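Local coordinates for tetracycline repressor protein class G (Acinetobacter baumannii, PDB 6RX9) that represses transcription of a tetracycline resistance gene by binding its operator DNA as a helix-turn-helix dimer, with lower affinity once tetracycline is bound, at residues A[123-137]-A[193-205]. Residues are numbered along the deposited sequence; the frame is centred on the assembly and turned at random.
Sequences EGFCPKRAVWALRAV and DSLIAGFERLRSS
Arg203 lays the aliphatic part of its side chain across one face of the Phe125 ring: CG of Arg203 stands 3.8 Å from the ring centroid, 11° off the normal, a CH-pi contact. A bend at chi3 then turns the guanidinium nearly perpendicular to that ring, the two planes 82° apart. There NH1 of Arg203 gives a weak, strongly bent bond to Glu123 O, while NE is bonded to Glu200 O of its own segment. The backbone is held too: Cys126 N donates to Arg203 O over 3.3 Å, nearly straight at 163° but approaching from above the carbonyl plane. Arg129, extended from CG to NE, runs past this carbonyl and uses NH1 to reach Leu202 O at 2.9 Å, the acceptor lying at the edge of the guanidinium and close to its plane; Ser205 N sits over one guanidinium face. In the all-helical C-terminal domain of this TetR-family repressor, these bonds tie the C-terminal end of the modelled chain to the turn before helix 127-155 and to its first turn. The turn begins with the Schellman motif that ends helix 110-122, Gly124 being its C-prime residue, whose positive phi favours glycine, and Cys126 SG caps the new helix by accepting from Arg129 N. Deeper in, helices 127-137 and 193-202 run antiparallel, their axes 11.0 Å apart at closest approach, and the Phe199 ring fills the interval. Ala133 CB lies over the centre of one ring face, 3.8 Å from the centroid; Leu195 O of the preceding turn is over the opposite face. Val137 CG2 meets the ring edge at CE2 of Phe199. Packing continues to helix 75-91, where Trp75 meets the Phe125 ring edge-to-face; Val137 lies near Asn82, which probably binds tetracycline.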
loop_
_atom_site.group_PDB
_atom_site.type_symbol
_atom_site.label_atom_id
_atom_site.label_comp_id
_atom_site.label_asym_id
_atom_site.label_seq_id
_atom_site.Cartn_x
_atom_site.Cartn_y
_atom_site.Cartn_z
ATOM N N GLU A 123 5.592 19.872 -18.957
ATOM C CA GLU A 123 4.146 20.123 -18.693
ATOM C C GLU A 123 3.966 21.052 -17.482
ATOM O O GLU A 123 2.803 21.255 -17.075
ATOM C CB GLU A 123 3.412 18.793 -18.496
ATOM C CG GLU A 123 3.161 18.037 -19.793
ATOM C CD GLU A 123 2.074 18.638 -20.671
ATOM O OE1 GLU A 123 2.389 19.561 -21.448
ATOM O OE2 GLU A 123 0.911 18.192 -20.568
ATOM N N GLY A 124 5.056 21.594 -16.926
ATOM C CA GLY A 124 5.020 22.675 -15.922
ATOM C C GLY A 124 5.279 22.197 -14.501
ATOM O O GLY A 124 5.080 23.010 -13.576
ATOM N N PHE A 125 5.700 20.941 -14.309
ATOM C CA PHE A 125 6.192 20.416 -13.007
ATOM C C PHE A 125 7.652 20.841 -12.816
ATOM O O PHE A 125 8.380 20.933 -13.820
ATOM C CB PHE A 125 6.106 18.888 -12.936
ATOM C CG PHE A 125 4.728 18.320 -12.717
ATOM C CD1 PHE A 125 3.816 18.240 -13.759
ATOM C CD2 PHE A 125 4.349 17.840 -11.472
ATOM C CE1 PHE A 125 2.552 17.708 -13.555
ATOM C CE2 PHE A 125 3.085 17.307 -11.271
ATOM C CZ PHE A 125 2.190 17.239 -12.313
ATOM N N CYS A 126 8.068 21.088 -11.571
ATOM C CA CYS A 126 9.501 21.193 -11.187
ATOM C C CYS A 126 10.035 19.775 -10.989
ATOM O O CYS A 126 9.283 18.892 -10.580
ATOM C CB CYS A 126 9.692 22.059 -9.946
ATOM S SG CYS A 126 9.918 21.116 -8.416
ATOM N N PRO A 127 11.325 19.500 -11.297
ATOM C CA PRO A 127 11.867 18.138 -11.253
ATOM C C PRO A 127 11.540 17.333 -9.984
ATOM O O PRO A 127 11.170 16.176 -10.112
ATOM C CB PRO A 127 13.383 18.374 -11.339
ATOM C CG PRO A 127 13.506 19.636 -12.161
ATOM C CD PRO A 127 12.332 20.488 -11.727
ATOM N N LYS A 128 11.704 17.948 -8.807
ATOM C CA LYS A 128 11.391 17.339 -7.485
ATOM C C LYS A 128 9.936 16.864 -7.469
ATOM O O LYS A 128 9.697 15.683 -7.153
ATOM C CB LYS A 128 11.555 18.348 -6.344
ATOM C CG LYS A 128 12.948 18.474 -5.749
ATOM C CD LYS A 128 12.928 19.237 -4.439
ATOM C CE LYS A 128 14.209 19.986 -4.146
ATOM N NZ LYS A 128 13.959 21.192 -3.323
ATOM N N ARG A 129 9.012 17.777 -7.778
ATOM C CA ARG A 129 7.547 17.580 -7.626
ATOM C C ARG A 129 7.056 16.582 -8.679
ATOM O O ARG A 129 6.084 15.866 -8.385
ATOM C CB ARG A 129 6.831 18.934 -7.670
ATOM C CG ARG A 129 7.071 19.768 -6.419
ATOM C CD ARG A 129 6.632 21.212 -6.537
ATOM N NE ARG A 129 6.965 21.963 -5.330
ATOM C CZ ARG A 129 6.094 22.460 -4.450
ATOM N NH1 ARG A 129 4.789 22.314 -4.619
ATOM N NH2 ARG A 129 6.540 23.124 -3.396
ATOM N N ALA A 130 7.722 16.511 -9.838
ATOM C CA ALA A 130 7.486 15.476 -10.873
ATOM C C ALA A 130 7.700 14.085 -10.259
ATOM O O ALA A 130 6.815 13.228 -10.419
ATOM C CB ALA A 130 8.385 15.703 -12.065
ATOM N N VAL A 131 8.826 13.876 -9.566
ATOM C CA VAL A 131 9.171 12.575 -8.919
ATOM C C VAL A 131 8.172 12.307 -7.783
ATOM O O VAL A 131 7.697 11.161 -7.684
ATOM C CB VAL A 131 10.627 12.539 -8.416
ATOM C CG1 VAL A 131 10.911 11.280 -7.609
ATOM C CG2 VAL A 131 11.623 12.668 -9.563
ATOM N N TRP A 132 7.868 13.320 -6.964
ATOM C CA TRP A 132 6.912 13.209 -5.826
ATOM C C TRP A 132 5.526 12.800 -6.338
ATOM O O TRP A 132 4.872 11.985 -5.665
ATOM C CB TRP A 132 6.839 14.510 -5.021
ATOM C CG TRP A 132 8.058 14.814 -4.207
ATOM C CD1 TRP A 132 9.070 13.960 -3.876
ATOM C CD2 TRP A 132 8.372 16.068 -3.578
ATOM N NE1 TRP A 132 10.001 14.602 -3.107
ATOM C CE2 TRP A 132 9.598 15.894 -2.902
ATOM C CE3 TRP A 132 7.744 17.318 -3.527
ATOM C CZ2 TRP A 132 10.206 16.926 -2.189
ATOM C CZ3 TRP A 132 8.343 18.336 -2.818
ATOM C CH2 TRP A 132 9.558 18.140 -2.160
ATOM N N ALA A 133 5.097 13.359 -7.476
ATOM C CA ALA A 133 3.783 13.104 -8.112
ATOM C C ALA A 133 3.721 11.661 -8.625
ATOM O O ALA A 133 2.737 10.965 -8.313
ATOM C CB ALA A 133 3.543 14.096 -9.226
ATOM N N LEU A 134 4.735 11.224 -9.377
ATOM C CA LEU A 134 4.816 9.840 -9.920
ATOM C C LEU A 134 4.768 8.836 -8.760
ATOM O O LEU A 134 4.007 7.854 -8.861
ATOM C CB LEU A 134 6.096 9.691 -10.748
ATOM C CG LEU A 134 6.093 10.428 -12.088
ATOM C CD1 LEU A 134 7.494 10.504 -12.670
ATOM C CD2 LEU A 134 5.146 9.766 -13.074
ATOM N N ARG A 135 5.525 9.092 -7.691
ATOM C CA ARG A 135 5.625 8.193 -6.509
ATOM C C ARG A 135 4.287 8.189 -5.758
ATOM O O ARG A 135 3.837 7.092 -5.376
ATOM C CB ARG A 135 6.814 8.599 -5.632
ATOM C CG ARG A 135 8.154 8.174 -6.218
ATOM C CD ARG A 135 9.360 8.562 -5.385
ATOM N NE ARG A 135 10.607 8.231 -6.071
ATOM C CZ ARG A 135 11.827 8.553 -5.644
ATOM N NH1 ARG A 135 11.991 9.223 -4.514
ATOM N NH2 ARG A 135 12.887 8.203 -6.355
ATOM N N ALA A 136 3.666 9.359 -5.579
ATOM C CA ALA A 136 2.377 9.532 -4.867
ATOM C C ALA A 136 1.280 8.704 -5.550
ATOM O O ALA A 136 0.509 8.040 -4.831
ATOM C CB ALA A 136 2.005 10.989 -4.797
ATOM N N VAL A 137 1.215 8.739 -6.884
ATOM C CA VAL A 137 0.238 7.944 -7.686
ATOM C C VAL A 137 0.445 6.452 -7.377
ATOM O O VAL A 137 -0.550 5.758 -7.082
ATOM C CB VAL A 137 0.346 8.253 -9.193
ATOM C CG1 VAL A 137 -0.438 7.259 -10.039
ATOM C CG2 VAL A 137 -0.099 9.676 -9.501
ATOM N N ASP A 193 -8.622 10.857 -9.439
ATOM C CA ASP A 193 -9.041 12.167 -10.012
ATOM C C ASP A 193 -8.697 13.291 -9.028
ATOM O O ASP A 193 -8.247 14.358 -9.487
ATOM C CB ASP A 193 -10.528 12.158 -10.376
ATOM C CG ASP A 193 -10.872 11.277 -11.564
ATOM O OD1 ASP A 193 -9.942 10.890 -12.305
ATOM O OD2 ASP A 193 -12.071 10.983 -11.744
ATOM N N SER A 194 -8.894 13.063 -7.724
ATOM C CA SER A 194 -8.564 14.027 -6.642
ATOM C C SER A 194 -7.052 14.271 -6.604
ATOM O O SER A 194 -6.639 15.440 -6.548
ATOM C CB SER A 194 -9.082 13.553 -5.308
ATOM O OG SER A 194 -10.501 13.470 -5.330
ATOM N N LEU A 195 -6.250 13.207 -6.645
ATOM C CA LEU A 195 -4.768 13.303 -6.623
ATOM C C LEU A 195 -4.298 14.157 -7.812
ATOM O O LEU A 195 -3.514 15.102 -7.595
ATOM C CB LEU A 195 -4.184 11.887 -6.669
ATOM C CG LEU A 195 -2.718 11.744 -6.265
ATOM C CD1 LEU A 195 -2.439 12.405 -4.922
ATOM C CD2 LEU A 195 -2.318 10.273 -6.225
ATOM N N ILE A 196 -4.784 13.857 -9.019
ATOM C CA ILE A 196 -4.350 14.536 -10.279
ATOM C C ILE A 196 -4.827 15.998 -10.262
ATOM O O ILE A 196 -4.021 16.875 -10.622
ATOM C CB ILE A 196 -4.830 13.755 -11.520
ATOM C CG1 ILE A 196 -4.127 12.396 -11.617
ATOM C CG2 ILE A 196 -4.646 14.575 -12.789
ATOM C CD1 ILE A 196 -4.780 11.426 -12.570
ATOM N N ALA A 197 -6.075 16.255 -9.850
ATOM C CA ALA A 197 -6.648 17.618 -9.716
ATOM C C ALA A 197 -5.777 18.453 -8.766
ATOM O O ALA A 197 -5.559 19.645 -9.056
ATOM C CB ALA A 197 -8.076 17.546 -9.231
ATOM N N GLY A 198 -5.301 17.845 -7.674
ATOM C CA GLY A 198 -4.420 18.482 -6.675
ATOM C C GLY A 198 -3.062 18.856 -7.245
ATOM O O GLY A 198 -2.539 19.916 -6.855
ATOM N N PHE A 199 -2.492 18.018 -8.117
ATOM C CA PHE A 199 -1.183 18.269 -8.775
ATOM C C PHE A 199 -1.243 19.578 -9.572
ATOM O O PHE A 199 -0.251 20.328 -9.537
ATOM C CB PHE A 199 -0.774 17.111 -9.689
ATOM C CG PHE A 199 -0.457 15.809 -8.992
ATOM C CD1 PHE A 199 0.038 15.785 -7.696
ATOM C CD2 PHE A 199 -0.627 14.604 -9.655
ATOM C CE1 PHE A 199 0.336 14.581 -7.076
ATOM C CE2 PHE A 199 -0.326 13.403 -9.033
ATOM C CZ PHE A 199 0.154 13.394 -7.745
ATOM N N GLU A 200 -2.371 19.846 -10.239
ATOM C CA GLU A 200 -2.572 21.029 -11.125
ATOM C C GLU A 200 -2.057 22.302 -10.439
ATOM O O GLU A 200 -1.339 23.073 -11.106
ATOM C CB GLU A 200 -4.045 21.211 -11.496
ATOM C CG GLU A 200 -4.650 20.031 -12.236
ATOM C CD GLU A 200 -5.756 20.384 -13.217
ATOM O OE1 GLU A 200 -5.490 21.182 -14.140
ATOM O OE2 GLU A 200 -6.875 19.852 -13.064
ATOM N N ARG A 201 -2.389 22.497 -9.157
ATOM C CA ARG A 201 -2.095 23.742 -8.390
ATOM C C ARG A 201 -0.694 23.665 -7.764
ATOM O O ARG A 201 -0.073 24.732 -7.612
ATOM C CB ARG A 201 -3.121 24.025 -7.279
ATOM C CG ARG A 201 -4.282 23.045 -7.160
ATOM C CD ARG A 201 -5.458 23.409 -8.049
ATOM N NE ARG A 201 -6.038 22.272 -8.753
ATOM C CZ ARG A 201 -7.037 22.351 -9.633
ATOM N NH1 ARG A 201 -7.588 23.520 -9.922
ATOM N NH2 ARG A 201 -7.482 21.256 -10.227
ATOM N N LEU A 202 -0.218 22.467 -7.401
ATOM C CA LEU A 202 1.041 22.278 -6.626
ATOM C C LEU A 202 2.200 21.851 -7.541
ATOM O O LEU A 202 3.264 21.520 -6.993
ATOM C CB LEU A 202 0.800 21.238 -5.527
ATOM C CG LEU A 202 -0.365 21.528 -4.579
ATOM C CD1 LEU A 202 -0.372 20.542 -3.420
ATOM C CD2 LEU A 202 -0.310 22.957 -4.058
ATOM N N ARG A 203 2.017 21.901 -8.866
ATOM C CA ARG A 203 3.011 21.466 -9.891
ATOM C C ARG A 203 4.398 22.061 -9.610
ATOM O O ARG A 203 5.388 21.315 -9.729
ATOM C CB ARG A 203 2.567 21.890 -11.296
ATOM C CG ARG A 203 1.554 20.955 -11.938
ATOM C CD ARG A 203 1.310 21.304 -13.390
ATOM N NE ARG A 203 0.612 22.573 -13.534
ATOM C CZ ARG A 203 0.326 23.152 -14.696
ATOM N NH1 ARG A 203 0.679 22.576 -15.834
ATOM N NH2 ARG A 203 -0.312 24.310 -14.716
ATOM N N SER A 204 4.470 23.358 -9.293
ATOM C CA SER A 204 5.736 24.116 -9.096
ATOM C C SER A 204 5.663 24.962 -7.818
ATOM O O SER A 204 4.539 25.297 -7.388
ATOM C CB SER A 204 6.041 24.973 -10.298
ATOM O OG SER A 204 5.107 26.037 -10.411
ATOM N N SER A 205 6.828 25.291 -7.249
ATOM C CA SER A 205 6.992 26.149 -6.045
ATOM C C SER A 205 6.893 27.624 -6.446
ATOM O O SER A 205 6.067 28.368 -5.918
ATOM C CB SER A 205 8.297 25.858 -5.348
ATOM O OG SER A 205 8.438 26.654 -4.181
#